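Side-chain contacts in Emp47p (form2) (Saccharomyces cerevisiae, PDB 2A6Z), which serves as a lectin-like cargo receptor in glycoprotein secretion and is required for Emp46p to leave the endoplasmic reticulum: residues Asn46-Leu51 against Leu98-Val103; Gly80-Trp85 against Glu209-Phe214; Arg160-Leu165 against Leu170-Val175. All blocks are in the same frame, centred on the assembly; numbering follows the deposited sequence.

Contact 1: residues Asn46-Leu51 against Leu98-Val103; sequences NSKGSL and LYNGPV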
loop_
_atom_site.group_PDB
_atom_site.type_symbol
_atom_site.label_atom_id
_atom_site.label_comp_id
_atom_site.label_asym_id
_atom_site.label_seq_id
_atom_site.Cartn_x
_atom_site.Cartn_y
_atom_site.Cartn_z
ATOM N N ASN A 46 1.272 8.301 17.746
ATOM C CA ASN A 46 0.004 8.696 17.173
ATOM C C ASN A 46 0.196 9.704 16.025
ATOM O O ASN A 46 -0.238 10.847 16.088
ATOM C CB ASN A 46 -0.934 9.291 18.224
ATOM C CG ASN A 46 -2.350 9.310 17.728
ATOM O OD1 ASN A 46 -2.727 8.857 16.618
ATOM N ND2 ASN A 46 -3.216 9.802 18.558
ATOM N N SER A 47 0.834 9.187 14.995
ATOM C CA SER A 47 1.135 9.979 13.786
ATOM C C SER A 47 0.553 9.313 12.570
ATOM O O SER A 47 0.160 8.129 12.605
ATOM C CB SER A 47 2.650 10.174 13.592
ATOM O OG SER A 47 3.349 8.912 13.597
ATOM N N LYS A 48 0.488 10.081 11.482
ATOM C CA LYS A 48 -0.089 9.687 10.216
ATOM C C LYS A 48 0.777 10.237 9.094
ATOM O O LYS A 48 1.318 11.318 9.189
ATOM C CB LYS A 48 -1.534 10.160 10.013
ATOM C CG LYS A 48 -2.510 9.522 10.995
ATOM C CD LYS A 48 -3.933 10.022 10.872
ATOM C CE LYS A 48 -4.893 9.115 11.621
ATOM N NZ LYS A 48 -6.239 9.723 11.819
ATOM N N GLY A 49 0.848 9.463 8.001
ATOM C CA GLY A 49 1.660 9.896 6.858
ATOM C C GLY A 49 1.077 9.295 5.594
ATOM O O GLY A 49 0.492 8.196 5.606
ATOM N N SER A 50 1.269 10.000 4.464
ATOM C CA SER A 50 0.865 9.517 3.154
ATOM C C SER A 50 1.946 9.783 2.127
ATOM O O SER A 50 2.757 10.705 2.257
ATOM C CB SER A 50 -0.465 10.110 2.704
ATOM O OG SER A 50 -0.337 11.510 2.569
ATOM N N LEU A 51 1.904 8.996 1.070
ATOM C CA LEU A 51 2.883 9.093 -0.021
ATOM C C LEU A 51 2.170 8.649 -1.292
ATOM O O LEU A 51 1.844 7.441 -1.391
ATOM C CB LEU A 51 4.081 8.252 0.293
ATOM C CG LEU A 51 5.144 8.147 -0.821
ATOM C CD1 LEU A 51 5.779 9.500 -1.106
ATOM C CD2 LEU A 51 6.178 7.101 -0.451
ATOM N N LEU A 98 -9.504 6.283 6.565
ATOM C CA LEU A 98 -9.231 4.839 6.634
ATOM C C LEU A 98 -7.723 4.637 6.531
ATOM O O LEU A 98 -7.144 4.741 5.456
ATOM C CB LEU A 98 -9.974 4.153 5.475
ATOM C CG LEU A 98 -9.751 2.619 5.369
ATOM C CD1 LEU A 98 -10.142 1.930 6.676
ATOM C CD2 LEU A 98 -10.538 2.114 4.183
ATOM N N TYR A 99 -7.071 4.438 7.703
ATOM C CA TYR A 99 -5.606 4.344 7.745
ATOM C C TYR A 99 -4.979 5.512 7.008
ATOM O O TYR A 99 -3.941 5.396 6.304
ATOM C CB TYR A 99 -5.044 2.971 7.166
ATOM C CG TYR A 99 -5.595 1.838 8.010
ATOM C CD1 TYR A 99 -4.941 1.445 9.167
ATOM C CD2 TYR A 99 -6.803 1.226 7.717
ATOM C CE1 TYR A 99 -5.438 0.442 9.971
ATOM C CE2 TYR A 99 -7.321 0.230 8.524
ATOM C CZ TYR A 99 -6.622 -0.144 9.664
ATOM O OH TYR A 99 -7.187 -1.150 10.443
ATOM N N ASN A 100 -5.512 6.718 7.231
ATOM C CA ASN A 100 -5.013 7.958 6.614
ATOM C C ASN A 100 -5.104 7.968 5.096
ATOM O O ASN A 100 -4.398 8.729 4.458
ATOM C CB ASN A 100 -3.597 8.263 7.127
ATOM C CG ASN A 100 -3.185 9.708 6.755
ATOM O OD1 ASN A 100 -3.979 10.650 6.987
ATOM N ND2 ASN A 100 -2.001 9.868 6.225
ATOM N N GLY A 101 -6.032 7.185 4.570
ATOM C CA GLY A 101 -6.423 7.152 3.190
ATOM C C GLY A 101 -7.946 7.120 3.065
ATOM O O GLY A 101 -8.649 7.329 4.054
ATOM N N PRO A 102 -8.450 6.951 1.851
ATOM C CA PRO A 102 -9.877 7.201 1.607
ATOM C C PRO A 102 -10.784 6.069 2.039
ATOM O O PRO A 102 -10.663 4.952 1.588
ATOM C CB PRO A 102 -9.925 7.418 0.087
ATOM C CG PRO A 102 -8.751 6.568 -0.408
ATOM C CD PRO A 102 -7.685 6.771 0.612
ATOM N N VAL A 103 -11.795 6.395 2.873
ATOM C CA VAL A 103 -12.756 5.385 3.345
ATOM C C VAL A 103 -13.832 5.044 2.357
ATOM O O VAL A 103 -14.452 3.980 2.433
ATOM C CB VAL A 103 -13.360 5.869 4.706
ATOM C CG1 VAL A 103 -14.357 7.006 4.522
ATOM C CG2 VAL A 103 -14.033 4.726 5.475
HETATM O O HOH W 1 -7.276 7.434 9.458
#
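The amide end of Asn100 lies across the root of the Lys48 side chain. Its CG sits 3.7 Å from Lys48 CB, and farther out Lys48 CD passes 3.9 Å from Asn100 OD1. The two side chains run at a slant to each other. Asn100 CG is anti to the backbone N (chi1 -167°), which carries the amide from its loop to strand 48-58. There ND2 donates to Gly49 O at 3.1 Å. The acceptor lies in the amide plane, but the donor stands above the plane of the Gly49 carbonyl, with a C=O...N angle of 84°. The bond is thus made to the flank of the carbonyl. Asn100 ND2 also bonds Glu30 OE1, an acceptor shared with Ser50 OG.

Asn100 belongs to a type I' turn, Leu98 to Gly101, in the loop between strands 81-88 and 108-113. The turn is closed by Gly101 N to Leu98 O at 2.8 Å. This loop docks on one sheet of the legume-lectin-like beta sandwich. Ser50 CB packs 3.8 Å from Asn100 ND2. A water accepts from Asn100 N at 2.9 Å and makes a weak, long bond with Lys48 NZ.

Contact 2: residues Gly80-Trp85 against Glu209-Phe214; sequences GGISFW and ESFEIF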
loop_
_atom_site.group_PDB
_atom_site.type_symbol
_atom_site.label_atom_id
_atom_site.label_comp_id
_atom_site.label_asym_id
_atom_site.label_seq_id
_atom_site.Cartn_x
_atom_site.Cartn_y
_atom_site.Cartn_z
ATOM N N GLY A 80 -3.085 0.502 14.672
ATOM C CA GLY A 80 -2.396 1.105 13.534
ATOM C C GLY A 80 -2.441 0.150 12.310
ATOM O O GLY A 80 -3.007 -0.923 12.338
ATOM N N GLY A 81 -1.770 0.605 11.252
ATOM C CA GLY A 81 -1.621 -0.241 10.065
ATOM C C GLY A 81 -1.122 0.576 8.910
ATOM O O GLY A 81 -1.044 1.824 8.984
ATOM N N ILE A 82 -0.777 -0.145 7.865
ATOM C CA ILE A 82 -0.250 0.473 6.618
ATOM C C ILE A 82 -1.108 -0.057 5.468
ATOM O O ILE A 82 -1.386 -1.256 5.398
ATOM C CB ILE A 82 1.264 0.224 6.426
ATOM C CG1 ILE A 82 1.787 0.898 5.142
ATOM C CG2 ILE A 82 1.650 -1.260 6.458
ATOM C CD1 ILE A 82 3.284 0.935 5.015
ATOM N N SER A 83 -1.531 0.871 4.630
ATOM C CA SER A 83 -2.409 0.544 3.491
ATOM C C SER A 83 -1.768 0.987 2.189
ATOM O O SER A 83 -1.230 2.095 2.047
ATOM C CB SER A 83 -3.711 1.301 3.635
ATOM O OG SER A 83 -4.569 0.714 4.602
ATOM N N PHE A 84 -1.863 0.092 1.200
ATOM C CA PHE A 84 -1.375 0.310 -0.163
ATOM C C PHE A 84 -2.584 0.386 -1.075
ATOM O O PHE A 84 -3.452 -0.474 -1.007
ATOM C CB PHE A 84 -0.432 -0.824 -0.603
ATOM C CG PHE A 84 0.712 -1.043 0.349
ATOM C CD1 PHE A 84 1.928 -0.419 0.153
ATOM C CD2 PHE A 84 0.588 -1.904 1.451
ATOM C CE1 PHE A 84 2.986 -0.608 1.015
ATOM C CE2 PHE A 84 1.615 -2.067 2.348
ATOM C CZ PHE A 84 2.835 -1.421 2.107
ATOM N N TRP A 85 -2.638 1.434 -1.897
ATOM C CA TRP A 85 -3.866 1.779 -2.593
ATOM C C TRP A 85 -3.717 1.716 -4.118
ATOM O O TRP A 85 -2.659 2.089 -4.648
ATOM C CB TRP A 85 -4.274 3.212 -2.240
ATOM C CG TRP A 85 -4.468 3.444 -0.768
ATOM C CD1 TRP A 85 -3.512 3.883 0.116
ATOM C CD2 TRP A 85 -5.680 3.254 -0.016
ATOM N NE1 TRP A 85 -4.063 3.988 1.397
ATOM C CE2 TRP A 85 -5.376 3.621 1.321
ATOM C CE3 TRP A 85 -6.982 2.839 -0.344
ATOM C CZ2 TRP A 85 -6.343 3.574 2.354
ATOM C CZ3 TRP A 85 -7.919 2.809 0.671
ATOM C CH2 TRP A 85 -7.605 3.167 2.003
ATOM N N GLU A 209 5.287 2.772 16.627
ATOM C CA GLU A 209 5.597 1.956 15.454
ATOM C C GLU A 209 5.860 2.855 14.264
ATOM O O GLU A 209 5.098 3.783 13.970
ATOM C CB GLU A 209 4.361 1.047 15.172
ATOM C CG GLU A 209 4.685 0.003 14.076
ATOM C CD GLU A 209 3.694 -1.163 13.997
ATOM O OE1 GLU A 209 2.615 -1.104 14.668
ATOM O OE2 GLU A 209 3.970 -2.110 13.232
ATOM N N SER A 210 6.967 2.503 13.564
ATOM C CA SER A 210 7.431 3.351 12.448
ATOM C C SER A 210 7.305 2.586 11.143
ATOM O O SER A 210 8.113 1.666 10.901
ATOM C CB SER A 210 8.886 3.768 12.736
ATOM O OG SER A 210 9.286 4.702 11.742
ATOM N N PHE A 211 6.314 2.948 10.351
ATOM C CA PHE A 211 6.094 2.355 9.021
ATOM C C PHE A 211 6.916 3.157 8.016
ATOM O O PHE A 211 6.797 4.390 7.987
ATOM C CB PHE A 211 4.605 2.407 8.664
ATOM C CG PHE A 211 3.764 1.448 9.464
ATOM C CD1 PHE A 211 3.797 0.089 9.172
ATOM C CD2 PHE A 211 2.980 1.917 10.503
ATOM C CE1 PHE A 211 3.003 -0.808 9.886
ATOM C CE2 PHE A 211 2.157 1.007 11.181
ATOM C CZ PHE A 211 2.183 -0.337 10.882
ATOM N N GLU A 212 7.737 2.468 7.241
ATOM C CA GLU A 212 8.787 3.108 6.434
ATOM C C GLU A 212 8.818 2.500 5.030
ATOM O O GLU A 212 8.657 1.273 4.884
ATOM C CB GLU A 212 10.138 2.925 7.079
ATOM C CG GLU A 212 10.122 3.388 8.537
ATOM C CD GLU A 212 11.425 3.409 9.246
ATOM O OE1 GLU A 212 12.428 2.864 8.681
ATOM O OE2 GLU A 212 11.444 3.987 10.364
ATOM N N ILE A 213 9.024 3.356 4.039
ATOM C CA ILE A 213 9.089 2.984 2.619
ATOM C C ILE A 213 10.502 3.115 2.106
ATOM O O ILE A 213 11.155 4.168 2.270
ATOM C CB ILE A 213 8.140 3.828 1.784
ATOM C CG1 ILE A 213 6.727 3.881 2.348
ATOM C CG2 ILE A 213 8.194 3.419 0.317
ATOM C CD1 ILE A 213 6.058 2.487 2.346
ATOM N N PHE A 214 11.057 2.054 1.518
ATOM C CA PHE A 214 12.389 2.106 0.909
ATOM C C PHE A 214 12.340 2.356 -0.609
ATOM O O PHE A 214 13.283 2.949 -1.164
ATOM C CB PHE A 214 13.102 0.795 1.156
ATOM C CG PHE A 214 13.673 0.520 2.503
ATOM C CD1 PHE A 214 14.644 -0.480 2.672
ATOM C CD2 PHE A 214 13.311 1.243 3.640
ATOM C CE1 PHE A 214 15.227 -0.765 3.888
ATOM C CE2 PHE A 214 13.909 0.965 4.871
ATOM C CZ PHE A 214 14.862 0.006 4.998
#
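Strands 81-85 and 210-214 run in roughly the same direction, 29° apart, with their axes 8.5 Å from each other at the closest. They belong to the two different sheets of the concanavalin-like beta sandwich, so this is face-to-face packing in the core, made mainly by side chains.

Phe211 and Ile82 carry it. They reach toward each other from the two sheets and slide past in opposite directions. The Phe211 ring presents a face to Ile82: CB lies over it, 4.1 Å from the centroid and 27° off the normal, in a CH-pi contact. Ile82 CG2 touches the same side of the ring at its rim, 3.7 Å from Phe211 CE1. The opposite face is covered by Glu209 CG, offset toward the rim, whose carboxylate is held by Ser71 through OE2.

Ile82 CG1 is anti to the backbone N (chi1 -179°), and the extended branch carries CD1 along to the CD1 end of Ile213, two residues on from Phe211. Phe69 of strand 63-72 packs against both isoleucines. On the strand 81-88 side, Val197 and Val112 of the neighbouring strands flank Ile82. At the other end of the contact the ring lies against the main chain of Gly81, with Phe211 CZ 3.9 Å from Gly81 CA.

Contact 3: residues Arg160-Leu165 against Leu170-Val175; sequences RVTYDL and LLKVQV
Arg160 NH1 donates to Gln174 OE1 at 2.9 Å, in the carbonyl plane and on a lone pair, with OE1 close to the guanidinium plane. The two side chains lie alongside each other, yet the guanidinium and amide planes are 77° apart. Arg160 is extended as far as NE, which is salt-bridged to Glu66, while NH2 bonds Val222 O and Ser2 OG. These bonds probably fix how the guanidinium is turned. Thr162 CG2 sits under one face of it, offset toward the rim.

A water lies 2.8 Å from Gln174 OE1, close also to Arg160 O and Thr162 OG1. It has more acceptors around it than protons to give, so not all its bonds can form at once. A second water joins Thr162 OG1 to Leu170 O. Lys172 runs beside Thr162, its CB 3.5 Å from Thr162 OG1.

On the other face of the sheet, Val161 CG1 meets Leu171 CD1 at 4.0 Å. The Tyr163 and Leu171 side chains cross at about a right angle, and Leu171 CB meets the ring at its edge. Leu110 of the opposing sheet packs on both Val161 and Val173.

The backbones pair antiparallel. Arg160, Thr162 and Asp164 form hydrogen-bonded pairs with Gln174, Lys172 and Leu170; Gln174 N to Arg160 O measures 2.8 Å. This is a beta hairpin with a mostly polar outer face and a mainly apolar inner one, in a lectin beta sandwich.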
loop_
_atom_site.group_PDB
_atom_site.type_symbol
_atom_site.label_atom_id
_atom_site.label_comp_id
_atom_site.label_asym_id
_atom_site.label_seq_id
_atom_site.Cartn_x
_atom_site.Cartn_y
_atom_site.Cartn_z
ATOM N N ARG A 160 4.410 -7.688 -3.852
ATOM C CA ARG A 160 4.376 -7.603 -5.316
ATOM C C ARG A 160 2.954 -7.878 -5.761
ATOM O O ARG A 160 2.402 -8.977 -5.559
ATOM C CB ARG A 160 5.351 -8.662 -5.877
ATOM C CG ARG A 160 5.330 -8.716 -7.421
ATOM C CD ARG A 160 6.516 -9.628 -7.878
ATOM N NE ARG A 160 6.720 -9.433 -9.328
ATOM C CZ ARG A 160 6.145 -10.143 -10.284
ATOM N NH1 ARG A 160 5.348 -11.187 -9.968
ATOM N NH2 ARG A 160 6.387 -9.813 -11.540
ATOM N N VAL A 161 2.354 -6.862 -6.362
ATOM C CA VAL A 161 0.972 -6.908 -6.828
ATOM C C VAL A 161 1.001 -6.986 -8.335
ATOM O O VAL A 161 1.618 -6.141 -9.002
ATOM C CB VAL A 161 0.200 -5.627 -6.420
ATOM C CG1 VAL A 161 -1.282 -5.783 -6.765
ATOM C CG2 VAL A 161 0.435 -5.321 -4.963
ATOM N N THR A 162 0.339 -8.004 -8.908
ATOM C CA THR A 162 0.274 -8.136 -10.347
ATOM C C THR A 162 -1.173 -8.240 -10.769
ATOM O O THR A 162 -2.008 -8.836 -10.109
ATOM C CB THR A 162 1.053 -9.379 -10.853
ATOM O OG1 THR A 162 0.646 -10.549 -10.141
ATOM C CG2 THR A 162 2.563 -9.188 -10.698
ATOM N N TYR A 163 -1.465 -7.620 -11.938
ATOM C CA TYR A 163 -2.790 -7.683 -12.521
ATOM C C TYR A 163 -2.606 -8.036 -14.013
ATOM O O TYR A 163 -2.010 -7.249 -14.762
ATOM C CB TYR A 163 -3.539 -6.351 -12.357
ATOM C CG TYR A 163 -4.964 -6.432 -12.858
ATOM C CD1 TYR A 163 -5.893 -7.316 -12.299
ATOM C CD2 TYR A 163 -5.409 -5.620 -13.900
ATOM C CE1 TYR A 163 -7.200 -7.412 -12.739
ATOM C CE2 TYR A 163 -6.720 -5.702 -14.332
ATOM C CZ TYR A 163 -7.612 -6.589 -13.792
ATOM O OH TYR A 163 -8.924 -6.668 -14.177
ATOM N N ASP A 164 -3.041 -9.237 -14.355
ATOM C CA ASP A 164 -2.683 -9.844 -15.624
ATOM C C ASP A 164 -3.900 -10.045 -16.510
ATOM O O ASP A 164 -4.664 -11.023 -16.378
ATOM C CB ASP A 164 -1.979 -11.206 -15.379
ATOM C CG ASP A 164 -1.327 -11.748 -16.657
ATOM O OD1 ASP A 164 -1.525 -11.140 -17.734
ATOM O OD2 ASP A 164 -0.634 -12.761 -16.535
ATOM N N LEU A 165 -4.091 -9.107 -17.453
ATOM C CA LEU A 165 -5.178 -9.213 -18.405
ATOM C C LEU A 165 -4.959 -10.342 -19.394
ATOM O O LEU A 165 -5.934 -10.721 -20.032
ATOM C CB LEU A 165 -5.302 -7.906 -19.241
ATOM C CG LEU A 165 -5.954 -6.695 -18.576
ATOM C CD1 LEU A 165 -7.378 -7.010 -18.042
ATOM C CD2 LEU A 165 -5.091 -6.111 -17.505
ATOM N N LEU A 170 -6.135 -12.033 -13.776
ATOM C CA LEU A 170 -5.616 -12.553 -12.499
ATOM C C LEU A 170 -4.998 -11.399 -11.695
ATOM O O LEU A 170 -4.030 -10.747 -12.132
ATOM C CB LEU A 170 -4.542 -13.607 -12.794
ATOM C CG LEU A 170 -3.994 -14.301 -11.512
ATOM C CD1 LEU A 170 -5.093 -15.103 -10.843
ATOM C CD2 LEU A 170 -2.820 -15.179 -11.872
ATOM N N LEU A 171 -5.525 -11.197 -10.499
ATOM C CA LEU A 171 -4.964 -10.263 -9.488
ATOM C C LEU A 171 -4.240 -11.142 -8.470
ATOM O O LEU A 171 -4.879 -12.017 -7.878
ATOM C CB LEU A 171 -6.082 -9.481 -8.837
ATOM C CG LEU A 171 -5.674 -8.605 -7.670
ATOM C CD1 LEU A 171 -4.695 -7.485 -8.121
ATOM C CD2 LEU A 171 -6.912 -7.975 -7.025
ATOM N N LYS A 172 -2.959 -10.899 -8.282
ATOM C CA LYS A 172 -2.164 -11.711 -7.375
ATOM C C LYS A 172 -1.326 -10.779 -6.510
ATOM O O LYS A 172 -0.829 -9.749 -6.970
ATOM C CB LYS A 172 -1.276 -12.676 -8.163
ATOM C CG LYS A 172 -0.385 -13.565 -7.301
ATOM C CD LYS A 172 0.176 -14.712 -8.078
ATOM C CE LYS A 172 1.195 -14.277 -9.034
ATOM N NZ LYS A 172 1.697 -15.529 -9.673
ATOM N N VAL A 173 -1.189 -11.183 -5.246
ATOM C CA VAL A 173 -0.278 -10.531 -4.332
ATOM C C VAL A 173 0.713 -11.593 -3.814
ATOM O O VAL A 173 0.285 -12.646 -3.358
ATOM C CB VAL A 173 -1.028 -9.868 -3.169
ATOM C CG1 VAL A 173 -0.056 -9.315 -2.137
ATOM C CG2 VAL A 173 -1.953 -8.783 -3.713
ATOM N N GLN A 174 1.994 -11.255 -3.907
ATOM C CA GLN A 174 3.084 -12.048 -3.328
ATOM C C GLN A 174 3.742 -11.235 -2.229
ATOM O O GLN A 174 3.789 -10.003 -2.293
ATOM C CB GLN A 174 4.119 -12.370 -4.404
ATOM C CG GLN A 174 3.565 -13.310 -5.505
ATOM C CD GLN A 174 4.439 -13.198 -6.756
ATOM O OE1 GLN A 174 4.317 -12.223 -7.480
ATOM N NE2 GLN A 174 5.321 -14.119 -6.974
ATOM N N VAL A 175 4.255 -11.944 -1.218
ATOM C CA VAL A 175 5.057 -11.347 -0.168
ATOM C C VAL A 175 6.389 -12.081 -0.186
ATOM O O VAL A 175 6.451 -13.312 -0.038
ATOM C CB VAL A 175 4.370 -11.522 1.215
ATOM C CG1 VAL A 175 5.308 -11.051 2.326
ATOM C CG2 VAL A 175 3.027 -10.802 1.243
HETATM O O HOH W 2 1.905 -10.883 -7.724
HETATM O O HOH W 3 -1.364 -11.618 -11.733
#

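Segment 46-51 opens contact 1 and segment 80-85 opens contact 2. Contact 1 closes at 98-103, while contact 2 stays open until 209-214, so the two cross. They also touch: Leu98, Tyr99 and Pro102 pack on strand 81-88, and the centres of the two contacts are about 9 Å apart. Contact 3 opens and closes at 160-175, a short hairpin nested inside the long loop of contact 2. Contact 1 ties a loop to the sheet that holds strands 48-58 and 81-88. Contact 2 joins that sheet to the second one. Contact 3 pairs neighbours within the second sheet, about 24 Å from contact 1 between centres, across the middle of the chain.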